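Local coordinates for protein leucyl-tRNA synthetase (PDB 3PZ6) that probably hydrolyses mischarged aminoacyl-tRNA as the CP1 editing domain of leucyl-tRNA synthetase, the whole enzyme probably joining leucine to tRNA(Leu) at the expense of ATP, at residues P61-I66 with L154-A159; D68-N73 with D142-I147; T103-A108 with V119-A124. The protein carries 2 engineered substitutions. All blocks are in the same frame, centred on the assembly; numbering follows the deposited sequence.

Contact 1 of 3, residues P61-I66 with L154-A159; sequences PKNKAI and LATVRA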
loop_
_atom_site.group_PDB
_atom_site.type_symbol
_atom_site.label_atom_id
_atom_site.label_comp_id
_atom_site.label_asym_id
_atom_site.label_seq_id
_atom_site.Cartn_x
_atom_site.Cartn_y
_atom_site.Cartn_z
ATOM N N PRO A 61 -2.391 -14.161 10.765
ATOM C CA PRO A 61 -1.335 -14.546 11.700
ATOM C C PRO A 61 -0.056 -13.719 11.592
ATOM O O PRO A 61 0.697 -13.635 12.560
ATOM C CB PRO A 61 -1.049 -15.997 11.322
ATOM C CG PRO A 61 -1.450 -16.096 9.889
ATOM C CD PRO A 61 -2.643 -15.213 9.763
ATOM N N LYS A 62 0.200 -13.129 10.430
ATOM C CA LYS A 62 1.358 -12.257 10.273
ATOM C C LYS A 62 1.158 -10.954 11.045
ATOM O O LYS A 62 2.103 -10.420 11.620
ATOM C CB LYS A 62 1.652 -11.966 8.797
ATOM C CG LYS A 62 1.798 -13.195 7.912
ATOM C CD LYS A 62 2.877 -14.148 8.407
ATOM C CE LYS A 62 4.280 -13.613 8.180
ATOM N NZ LYS A 62 4.607 -13.600 6.733
ATOM N N ASN A 63 -0.078 -10.456 11.052
ATOM C CA ASN A 63 -0.440 -9.263 11.815
ATOM C C ASN A 63 -0.263 -9.484 13.316
ATOM O O ASN A 63 0.328 -8.647 14.003
ATOM C CB ASN A 63 -1.879 -8.823 11.511
ATOM C CG ASN A 63 -2.081 -8.409 10.059
ATOM O OD1 ASN A 63 -1.563 -9.042 9.140
ATOM N ND2 ASN A 63 -2.855 -7.355 9.849
ATOM N N LYS A 64 -0.758 -10.622 13.804
ATOM C CA LYS A 64 -0.643 -10.999 15.210
ATOM C C LYS A 64 0.816 -11.083 15.671
ATOM O O LYS A 64 1.162 -10.576 16.741
ATOM C CB LYS A 64 -1.376 -12.318 15.480
ATOM N N ALA A 65 1.668 -11.703 14.857
ATOM C CA ALA A 65 3.082 -11.856 15.203
ATOM C C ALA A 65 3.811 -10.519 15.299
ATOM O O ALA A 65 4.667 -10.343 16.168
ATOM C CB ALA A 65 3.787 -12.784 14.221
ATOM N N ILE A 66 3.470 -9.583 14.411
ATOM C CA ILE A 66 4.018 -8.230 14.478
ATOM C C ILE A 66 3.591 -7.550 15.783
ATOM O O ILE A 66 4.417 -6.947 16.464
ATOM C CB ILE A 66 3.621 -7.373 13.252
ATOM C CG1 ILE A 66 4.254 -7.939 11.975
ATOM C CG2 ILE A 66 4.051 -5.924 13.445
ATOM C CD1 ILE A 66 3.611 -7.454 10.674
ATOM N N LEU A 154 2.407 -10.930 3.267
ATOM C CA LEU A 154 1.061 -11.495 3.440
ATOM C C LEU A 154 0.312 -11.008 4.703
ATOM O O LEU A 154 -0.556 -11.702 5.223
ATOM C CB LEU A 154 1.087 -13.027 3.346
ATOM C CG LEU A 154 1.943 -13.631 2.229
ATOM C CD1 LEU A 154 1.962 -15.139 2.341
ATOM C CD2 LEU A 154 1.480 -13.189 0.835
ATOM N N ALA A 155 0.656 -9.813 5.176
ATOM C CA ALA A 155 -0.129 -9.133 6.198
ATOM C C ALA A 155 -1.286 -8.398 5.530
ATOM O O ALA A 155 -1.296 -8.233 4.306
ATOM C CB ALA A 155 0.733 -8.155 6.965
ATOM N N THR A 156 -2.263 -7.970 6.326
ATOM C CA THR A 156 -3.389 -7.215 5.791
ATOM C C THR A 156 -3.408 -5.809 6.350
ATOM O O THR A 156 -3.180 -5.599 7.543
ATOM C CB THR A 156 -4.756 -7.867 6.080
ATOM O OG1 THR A 156 -4.940 -7.961 7.487
ATOM C CG2 THR A 156 -4.844 -9.235 5.491
ATOM N N VAL A 157 -3.680 -4.851 5.477
ATOM C CA VAL A 157 -3.765 -3.466 5.886
ATOM C C VAL A 157 -5.090 -2.840 5.458
ATOM O O VAL A 157 -5.772 -3.346 4.560
ATOM C CB VAL A 157 -2.527 -2.616 5.410
ATOM C CG1 VAL A 157 -1.242 -3.068 6.137
ATOM C CG2 VAL A 157 -2.348 -2.651 3.886
ATOM N N ARG A 158 -5.461 -1.757 6.134
ATOM C CA ARG A 158 -6.611 -0.954 5.753
ATOM C C ARG A 158 -6.031 0.141 4.881
ATOM O O ARG A 158 -5.220 0.939 5.351
ATOM C CB ARG A 158 -7.278 -0.362 6.994
ATOM C CG ARG A 158 -8.783 -0.074 6.862
ATOM C CD ARG A 158 -9.652 -1.105 7.624
ATOM N NE ARG A 158 -9.397 -1.074 9.071
ATOM C CZ ARG A 158 -9.754 -2.021 9.942
ATOM N NH1 ARG A 158 -10.407 -3.111 9.541
ATOM N NH2 ARG A 158 -9.445 -1.874 11.227
ATOM N N ALA A 159 -6.395 0.156 3.603
ATOM C CA ALA A 159 -5.867 1.155 2.683
ATOM C C ALA A 159 -6.794 2.353 2.557
ATOM O O ALA A 159 -7.968 2.209 2.224
ATOM C CB ALA A 159 -5.602 0.551 1.323
#
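Asn63, in the first turn of helix 61-71, meets Ala155 and Thr156 in a buried polar contact of a helix against the start of a strand, 156-158, built on a side-chain amide that reads the backbone of one residue. Thr156 N gives a fairly straight hydrogen bond to Asn63 OD1 (3.1 Å, 159°), arriving in the carbonyl plane on a lone pair. Asn63 ND2 returns the bond, donating to Thr156 O at 2.9 Å; the acceptor lies close to the amide plane and the donor sits on a lone pair of the backbone carbonyl. One carboxamide thus engages both N and O of Thr156, as a strand neighbour would in an antiparallel hydrogen-bonded pair, and the two bonds fix which way round the amide lies. A chi1 of -63° sets CG of Asn63 beside its own backbone N and anti to the carbonyl carbon, and the side chain crosses that of Thr156 at about a right angle. ND2 also makes a weak bond to Thr156 OG1, 3.2 Å away and bent to 123°; OG1 has a stronger partner in Tyr21 OH, while Ile19 O is a further acceptor for ND2. Packing completes the contact: Ala155 CB lies 3.3 Å from Asn63 OD1, and CB of Lys62 is 4.3 Å from CB of Ala155. Lys62 CG lies beside Leu154 O; the bends beyond it carry NZ to Ser150 O in helix 149-152 and Leu153 O just after it. Strand 156-158 pairs with strands 10-18 and 167-171, so side-chain-to-backbone bonds hold helix 61-71 packed on the mixed sheet of the CP1 editing domain.

Contact 2 of 3, residues D68-N73 with D142-I147; sequences DQLWEN and DFISEI. Engineered in segment 142-147: Ser145 (natural residue Cys).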
loop_
_atom_site.group_PDB
_atom_site.type_symbol
_atom_site.label_atom_id
_atom_site.label_comp_id
_atom_site.label_asym_id
_atom_site.label_seq_id
_atom_site.Cartn_x
_atom_site.Cartn_y
_atom_site.Cartn_z
ATOM N N ASP A 68 2.472 -9.051 18.647
ATOM C CA ASP A 68 3.094 -9.777 19.759
ATOM C C ASP A 68 4.525 -9.314 20.021
ATOM O O ASP A 68 4.939 -9.179 21.174
ATOM C CB ASP A 68 3.064 -11.287 19.512
ATOM C CG ASP A 68 1.704 -11.903 19.801
ATOM O OD1 ASP A 68 0.763 -11.153 20.148
ATOM O OD2 ASP A 68 1.573 -13.142 19.683
ATOM N N GLN A 69 5.264 -9.065 18.942
ATOM C CA GLN A 69 6.636 -8.582 19.010
ATOM C C GLN A 69 6.685 -7.132 19.493
ATOM O O GLN A 69 7.572 -6.760 20.259
ATOM C CB GLN A 69 7.294 -8.710 17.635
ATOM C CG GLN A 69 8.773 -8.368 17.593
ATOM C CD GLN A 69 9.242 -8.013 16.194
ATOM O OE1 GLN A 69 8.995 -8.747 15.229
ATOM N NE2 GLN A 69 9.928 -6.880 16.077
ATOM N N LEU A 70 5.729 -6.320 19.049
ATOM C CA LEU A 70 5.646 -4.923 19.477
ATOM C C LEU A 70 5.276 -4.811 20.961
ATOM O O LEU A 70 5.781 -3.944 21.676
ATOM C CB LEU A 70 4.665 -4.140 18.599
ATOM C CG LEU A 70 5.030 -3.967 17.117
ATOM C CD1 LEU A 70 3.902 -3.295 16.346
ATOM C CD2 LEU A 70 6.340 -3.203 16.930
ATOM N N TRP A 71 4.393 -5.703 21.404
ATOM C CA TRP A 71 4.045 -5.872 22.810
ATOM C C TRP A 71 5.304 -6.114 23.649
ATOM O O TRP A 71 5.537 -5.418 24.639
ATOM C CB TRP A 71 3.076 -7.048 22.934
ATOM C CG TRP A 71 2.494 -7.290 24.299
ATOM C CD1 TRP A 71 3.087 -7.951 25.341
ATOM C CD2 TRP A 71 1.183 -6.917 24.752
ATOM N NE1 TRP A 71 2.233 -7.995 26.418
ATOM C CE2 TRP A 71 1.059 -7.370 26.085
ATOM C CE3 TRP A 71 0.103 -6.239 24.161
ATOM C CZ2 TRP A 71 -0.104 -7.167 26.842
ATOM C CZ3 TRP A 71 -1.053 -6.035 24.916
ATOM C CH2 TRP A 71 -1.145 -6.500 26.243
ATOM N N GLU A 72 6.120 -7.084 23.232
ATOM C CA GLU A 72 7.372 -7.423 23.921
ATOM C C GLU A 72 8.484 -6.385 23.685
ATOM O O GLU A 72 9.678 -6.683 23.816
ATOM C CB GLU A 72 7.836 -8.827 23.523
ATOM N N ASN A 73 8.074 -5.172 23.325
ATOM C CA ASN A 73 8.962 -4.017 23.221
ATOM C C ASN A 73 8.293 -2.798 23.862
ATOM O O ASN A 73 8.691 -1.653 23.625
ATOM C CB ASN A 73 9.338 -3.745 21.760
ATOM C CG ASN A 73 10.390 -4.707 21.235
ATOM O OD1 ASN A 73 11.551 -4.660 21.645
ATOM N ND2 ASN A 73 9.992 -5.576 20.316
ATOM N N ASP A 142 13.174 7.352 17.181
ATOM C CA ASP A 142 12.468 6.716 18.293
ATOM C C ASP A 142 12.219 5.244 17.964
ATOM O O ASP A 142 11.074 4.809 17.812
ATOM C CB ASP A 142 11.159 7.442 18.625
ATOM C CG ASP A 142 10.626 7.093 20.013
ATOM O OD1 ASP A 142 10.999 6.033 20.564
ATOM O OD2 ASP A 142 9.825 7.884 20.555
ATOM N N PHE A 143 13.320 4.498 17.865
ATOM C CA PHE A 143 13.343 3.082 17.500
ATOM C C PHE A 143 12.640 2.206 18.532
ATOM O O PHE A 143 12.814 2.397 19.735
ATOM C CB PHE A 143 14.801 2.642 17.344
ATOM C CG PHE A 143 14.977 1.270 16.763
ATOM C CD1 PHE A 143 15.100 1.093 15.389
ATOM C CD2 PHE A 143 15.059 0.152 17.593
ATOM C CE1 PHE A 143 15.283 -0.178 14.846
ATOM C CE2 PHE A 143 15.238 -1.126 17.059
ATOM C CZ PHE A 143 15.350 -1.290 15.683
ATOM N N ILE A 144 11.848 1.248 18.050
ATOM C CA ILE A 144 11.143 0.305 18.918
ATOM C C ILE A 144 11.698 -1.105 18.743
ATOM O O ILE A 144 12.245 -1.684 19.681
ATOM C CB ILE A 144 9.620 0.302 18.651
ATOM C CG1 ILE A 144 9.051 1.713 18.795
ATOM C CG2 ILE A 144 8.904 -0.672 19.592
ATOM C CD1 ILE A 144 7.743 1.915 18.067
ATOM N N SER A 145 11.535 -1.650 17.543
ATOM C CA SER A 145 12.078 -2.958 17.186
ATOM C C SER A 145 12.192 -3.088 15.672
ATOM O O SER A 145 11.619 -2.290 14.918
ATOM C CB SER A 145 11.246 -4.109 17.774
ATOM O OG SER A 145 9.871 -4.016 17.433
ATOM N N GLU A 146 12.952 -4.088 15.244
ATOM C CA GLU A 146 13.234 -4.317 13.839
ATOM C C GLU A 146 12.152 -5.212 13.253
ATOM O O GLU A 146 11.690 -6.143 13.917
ATOM C CB GLU A 146 14.603 -4.979 13.710
ATOM C CG GLU A 146 15.242 -4.893 12.351
ATOM C CD GLU A 146 16.607 -5.545 12.333
ATOM O OE1 GLU A 146 17.570 -4.933 12.844
ATOM O OE2 GLU A 146 16.723 -6.672 11.796
ATOM N N ILE A 147 11.736 -4.914 12.024
ATOM C CA ILE A 147 10.751 -5.731 11.318
ATOM C C ILE A 147 11.332 -6.155 9.970
ATOM O O ILE A 147 11.711 -5.305 9.168
ATOM C CB ILE A 147 9.411 -4.964 11.084
ATOM C CG1 ILE A 147 8.825 -4.418 12.396
ATOM C CG2 ILE A 147 8.396 -5.844 10.362
ATOM C CD1 ILE A 147 8.233 -5.473 13.335
#
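Gln69 and Ser145 carry the polar half of this contact, where the last turn of helix 61-71 faces strand 143-148. With CG anti to the backbone N (chi1 -174°) and the chain extended beyond it, Gln69 reaches across to the strand. Its NE2 donates to Glu146 O at 2.9 Å with an angle of 153°, the donor tilted from the carbonyl plane. The same NE2 makes a weak bond to OG of Ser145, an engineered residue that is Cys in the natural sequence, at 3.2 Å. Asn73, just past the helix end, turns its ND2 back to Gln69 O (2.7 Å), coming from above the carbonyl plane. The Asn73 amide lies beside Ser145, with no hydrogen bond between ND2 and OG.

A few methyl contacts flank the amides. Leu70 CD2 and Ile144 CG2 form an apolar pair at 4.5 Å, and Asn73 CB meets the same Ile144 CG2 at 3.8 Å. Leu70 CD2 also reaches Ser145 OG at 3.7 Å while resting on Ala108 of the next strand. Ile147 crosses the Gln69 side chain obliquely, its CD1 touching NE2 at 3.5 Å.

The chemistry is therefore mixed, without any charged pair between the two segments: an asparagine is held by the helix carbonyl beside it, and the direct link to the strand that does not depend on the engineered serine is the bond from Gln69 NE2 to Glu146 O.

Contact 3 of 3, residues T103-A108 with V119-A124; sequences TGRYGA and VSEHAA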
loop_
_atom_site.group_PDB
_atom_site.type_symbol
_atom_site.label_atom_id
_atom_site.label_comp_id
_atom_site.label_asym_id
_atom_site.label_seq_id
_atom_site.Cartn_x
_atom_site.Cartn_y
_atom_site.Cartn_z
ATOM N N THR A 103 13.227 -9.397 1.418
ATOM C CA THR A 103 14.484 -9.493 2.159
ATOM C C THR A 103 14.828 -8.187 2.878
ATOM O O THR A 103 15.768 -8.128 3.665
ATOM C CB THR A 103 15.633 -9.908 1.242
ATOM O OG1 THR A 103 15.568 -9.157 0.026
ATOM C CG2 THR A 103 15.531 -11.370 0.909
ATOM N N GLY A 104 14.044 -7.149 2.618
ATOM C CA GLY A 104 14.235 -5.857 3.263
ATOM C C GLY A 104 14.257 -5.897 4.782
ATOM O O GLY A 104 13.590 -6.728 5.419
ATOM N N ARG A 105 15.047 -4.997 5.361
ATOM C CA ARG A 105 15.042 -4.783 6.797
ATOM C C ARG A 105 14.337 -3.465 7.100
ATOM O O ARG A 105 14.821 -2.393 6.746
ATOM C CB ARG A 105 16.467 -4.767 7.343
ATOM C CG ARG A 105 16.548 -5.023 8.839
ATOM C CD ARG A 105 17.983 -5.239 9.298
ATOM N NE ARG A 105 18.755 -3.997 9.355
ATOM C CZ ARG A 105 19.876 -3.841 10.059
ATOM N NH1 ARG A 105 20.362 -4.844 10.784
ATOM N NH2 ARG A 105 20.510 -2.677 10.046
ATOM N N TYR A 106 13.180 -3.559 7.741
ATOM C CA TYR A 106 12.410 -2.393 8.123
ATOM C C TYR A 106 12.511 -2.213 9.632
ATOM O O TYR A 106 13.020 -3.086 10.339
ATOM C CB TYR A 106 10.951 -2.552 7.675
ATOM C CG TYR A 106 10.797 -2.735 6.180
ATOM C CD1 TYR A 106 10.655 -1.634 5.335
ATOM C CD2 TYR A 106 10.811 -4.009 5.607
ATOM C CE1 TYR A 106 10.526 -1.793 3.963
ATOM C CE2 TYR A 106 10.681 -4.179 4.237
ATOM C CZ TYR A 106 10.540 -3.068 3.419
ATOM O OH TYR A 106 10.416 -3.231 2.058
ATOM N N GLY A 107 12.043 -1.075 10.125
ATOM C CA GLY A 107 12.047 -0.821 11.554
ATOM C C GLY A 107 10.742 -0.208 11.995
ATOM O O GLY A 107 10.083 0.481 11.220
ATOM N N ALA A 108 10.369 -0.472 13.244
ATOM C CA ALA A 108 9.192 0.140 13.847
ATOM C C ALA A 108 9.612 1.356 14.674
ATOM O O ALA A 108 10.492 1.260 15.532
ATOM C CB ALA A 108 8.444 -0.873 14.705
ATOM N N VAL A 119 8.885 1.600 8.459
ATOM C CA VAL A 119 9.562 2.086 7.257
ATOM C C VAL A 119 10.984 1.546 7.189
ATOM O O VAL A 119 11.452 0.884 8.115
ATOM C CB VAL A 119 9.624 3.643 7.200
ATOM C CG1 VAL A 119 8.321 4.222 6.695
ATOM C CG2 VAL A 119 9.999 4.234 8.556
ATOM N N SER A 120 11.661 1.835 6.083
ATOM C CA SER A 120 13.097 1.626 5.980
ATOM C C SER A 120 13.806 2.641 6.867
ATOM O O SER A 120 13.254 3.705 7.163
ATOM C CB SER A 120 13.553 1.803 4.536
ATOM O OG SER A 120 13.384 3.146 4.110
ATOM N N GLU A 121 15.025 2.302 7.286
ATOM C CA GLU A 121 15.853 3.184 8.107
ATOM C C GLU A 121 16.180 4.467 7.347
ATOM O O GLU A 121 16.183 5.558 7.925
ATOM C CB GLU A 121 17.139 2.473 8.530
ATOM C CG GLU A 121 17.867 3.144 9.686
ATOM C CD GLU A 121 19.205 2.499 9.991
ATOM O OE1 GLU A 121 20.244 3.120 9.673
ATOM O OE2 GLU A 121 19.220 1.375 10.539
ATOM N N HIS A 122 16.434 4.318 6.049
ATOM C CA HIS A 122 16.636 5.440 5.145
ATOM C C HIS A 122 15.514 6.472 5.265
ATOM O O HIS A 122 15.780 7.670 5.387
ATOM C CB HIS A 122 16.734 4.932 3.707
ATOM C CG HIS A 122 17.072 5.994 2.709
ATOM N ND1 HIS A 122 16.110 6.701 2.018
ATOM C CD2 HIS A 122 18.267 6.465 2.277
ATOM C CE1 HIS A 122 16.697 7.561 1.206
ATOM N NE2 HIS A 122 18.005 7.437 1.343
ATOM N N ALA A 123 14.268 6.000 5.238
ATOM C CA ALA A 123 13.096 6.870 5.331
ATOM C C ALA A 123 12.971 7.511 6.706
ATOM O O ALA A 123 12.656 8.692 6.804
ATOM C CB ALA A 123 11.829 6.103 4.986
ATOM N N ALA A 124 13.228 6.730 7.755
ATOM C CA ALA A 124 13.140 7.201 9.143
ATOM C C ALA A 124 14.178 8.278 9.456
ATOM O O ALA A 124 13.894 9.223 10.192
ATOM C CB ALA A 124 13.278 6.039 10.107
#
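Gly107 and Val119 form an antiparallel hydrogen-bonded pair, CA atoms 5.8 Å apart, in the hairpin of strands 105-110 and 115-120. Gly107 N donates to Val119 O at 2.9 Å, and Val119 N answers to Gly107 O at 3.2 Å.

Beside this pair, Tyr106 packs against the opposite backbone. Its CB lies 3.5 Å from Val119 O, and its CG is anti to the carbonyl carbon (chi1 -59°). The ring presents an edge to the peptide linking Val119 and Ser120: CD1 is 3.7 Å from Ser120 N, and Val119 C lies in the ring plane. The phenol oxygen of Tyr106 is bonded outside the two segments, to Gly182 O and Leu101 N. Ser120 OG accepts from Ala123 N at 3.2 Å and also has a weak bond with Thr181 O. On the exposed side of the contact, Arg105 NH2 and Glu121 OE2 stand 4.3 Å apart, opposite charges beyond salt-bridge distance whose attraction is probably modest.

Ser120 is thus the N-cap of helix 121-128 where it follows the strand. Strand 105-110 lies between strands 115-120 and 143-148, antiparallel to both, while strand 115-120 runs parallel to strand 79-86 in the same mixed sheet.

From the N terminus, strand 10-18 enters the sheet before helix 61-71 supplies the first halves of contacts 1 and 2. The chain then passes through strand 79-86 to the hairpin, where contact 3 closes the shortest loop. Strand 143-148 next returns to helix 61-71 and closes contact 2, and strand 156-158 closes contact 1 last. The loops are nested without crossing: contact 3 inside contact 2, and contact 2 inside contact 1. Contacts 1 and 2 hold one helix at two levels against the same sheet, touching through Ile66 and Ile147. Contact 3 adjoins contact 2 through neighbouring strands, with probable backbone hydrogen bonds Tyr106–Ile147 and Ala108–Ser145.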